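Local coordinates for hypothetical protein VC0802 (Vibrio cholerae, PDB 1ZVP) that is of unknown function but carries two ACT domains, a fold that often binds small regulatory ligands, and may be a transport protein, at residues N30-L33 / S34-L37. Sequence-based numbering, arbitrary orientation.
Sequences NGAL and SDYL
Three backbone carbonyl oxygens, of Asn30, Ala32 and Leu33, line the periphery of the Tyr36 ring close to its plane. At the far end its OH donates to Asn30 O (3.1 Å), reaching that oxygen only 16° off the carbonyl plane, while CD2 comes within 3.2 Å of Ala32 O. With CG anti to its carbonyl carbon (chi1 -63°), the ring is carried back alongside residues 30-33, edge toward their carbonyls. The carboxylate of Asp35 turns back likewise, and OD2 accepts a weak bond from Ala32 N at 3.1 Å, bent to 129° at the hydrogen. Ala32 O in return takes Asp35 N at 3.2 Å, so the two residues are joined by one backbone bond and one weak side-chain bond. Asp35 N to Ala32 O and Tyr36 N to Leu33 O are consecutive i to i+3 bonds, the spacing of 3-10-type turns, in the surface loop between strands 24-29 and 43-47 of the ACT domain. The second, from Tyr36 N to Leu33 O, is shorter and straighter (2.8 Å). Leu33 CD2 touches Leu37 CD1 at 4.1 Å, the two side chains crossing at about a right angle. Both leucines also pack against the second subunit, Leu33 on its Leu37 and Leu37 on its Ser34.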
loop_
_atom_site.group_PDB
_atom_site.type_symbol
_atom_site.label_atom_id
_atom_site.label_comp_id
_atom_site.label_asym_id
_atom_site.label_seq_id
_atom_site.Cartn_x
_atom_site.Cartn_y
_atom_site.Cartn_z
ATOM N N ASN D 30 -5.632 11.273 16.463
ATOM C CA ASN D 30 -4.596 12.114 17.045
ATOM C C ASN D 30 -3.786 11.453 18.136
ATOM O O ASN D 30 -4.317 10.710 18.960
ATOM C CB ASN D 30 -5.190 13.412 17.566
ATOM C CG ASN D 30 -5.045 14.536 16.575
ATOM O OD1 ASN D 30 -4.891 15.700 16.962
ATOM N ND2 ASN D 30 -5.066 14.199 15.277
ATOM N N GLY D 31 -2.488 11.734 18.122
ATOM C CA GLY D 31 -1.596 11.267 19.178
ATOM C C GLY D 31 -0.954 9.911 18.947
ATOM O O GLY D 31 -0.872 9.431 17.814
ATOM N N ALA D 32 -0.506 9.300 20.041
ATOM C CA ALA D 32 0.404 8.166 19.986
ATOM C C ALA D 32 -0.301 6.862 19.647
ATOM O O ALA D 32 -1.457 6.662 20.015
ATOM C CB ALA D 32 1.169 8.041 21.302
ATOM N N LEU D 33 0.412 5.988 18.936
ATOM C CA LEU D 33 -0.046 4.630 18.644
ATOM C C LEU D 33 -0.346 3.866 19.941
ATOM O O LEU D 33 -1.316 3.097 20.006
ATOM C CB LEU D 33 1.017 3.873 17.834
ATOM C CG LEU D 33 0.717 2.759 16.813
ATOM C CD1 LEU D 33 1.796 1.687 16.924
ATOM C CD2 LEU D 33 -0.671 2.119 16.913
ATOM N N SER D 34 0.482 4.096 20.967
ATOM C CA SER D 34 0.333 3.467 22.293
ATOM C C SER D 34 -1.047 3.672 22.932
ATOM O O SER D 34 -1.511 2.812 23.677
ATOM C CB SER D 34 1.449 3.925 23.245
ATOM O OG SER D 34 1.802 5.286 23.026
ATOM N N ASP D 35 -1.691 4.800 22.623
ATOM C CA ASP D 35 -3.070 5.093 23.044
ATOM C C ASP D 35 -4.110 4.151 22.419
ATOM O O ASP D 35 -5.202 3.970 22.970
ATOM C CB ASP D 35 -3.451 6.539 22.680
ATOM C CG ASP D 35 -2.549 7.591 23.335
ATOM O OD1 ASP D 35 -2.319 7.511 24.564
ATOM O OD2 ASP D 35 -2.093 8.517 22.618
ATOM N N TYR D 36 -3.776 3.559 21.270
ATOM C CA TYR D 36 -4.757 2.835 20.456
ATOM C C TYR D 36 -4.503 1.332 20.324
ATOM O O TYR D 36 -5.251 0.630 19.646
ATOM C CB TYR D 36 -4.876 3.487 19.072
ATOM C CG TYR D 36 -5.391 4.910 19.116
ATOM C CD1 TYR D 36 -6.760 5.177 19.089
ATOM C CD2 TYR D 36 -4.509 5.987 19.192
ATOM C CE1 TYR D 36 -7.243 6.487 19.136
ATOM C CE2 TYR D 36 -4.977 7.303 19.239
ATOM C CZ TYR D 36 -6.345 7.547 19.212
ATOM O OH TYR D 36 -6.814 8.844 19.254
ATOM N N LEU D 37 -3.457 0.849 20.989
ATOM C CA LEU D 37 -3.079 -0.568 20.975
ATOM C C LEU D 37 -4.229 -1.531 21.279
ATOM O O LEU D 37 -4.327 -2.590 20.657
ATOM C CB LEU D 37 -1.921 -0.810 21.955
ATOM C CG LEU D 37 -0.480 -1.028 21.467
ATOM C CD1 LEU D 37 -0.192 -0.378 20.136
ATOM C CD2 LEU D 37 0.508 -0.542 22.525
#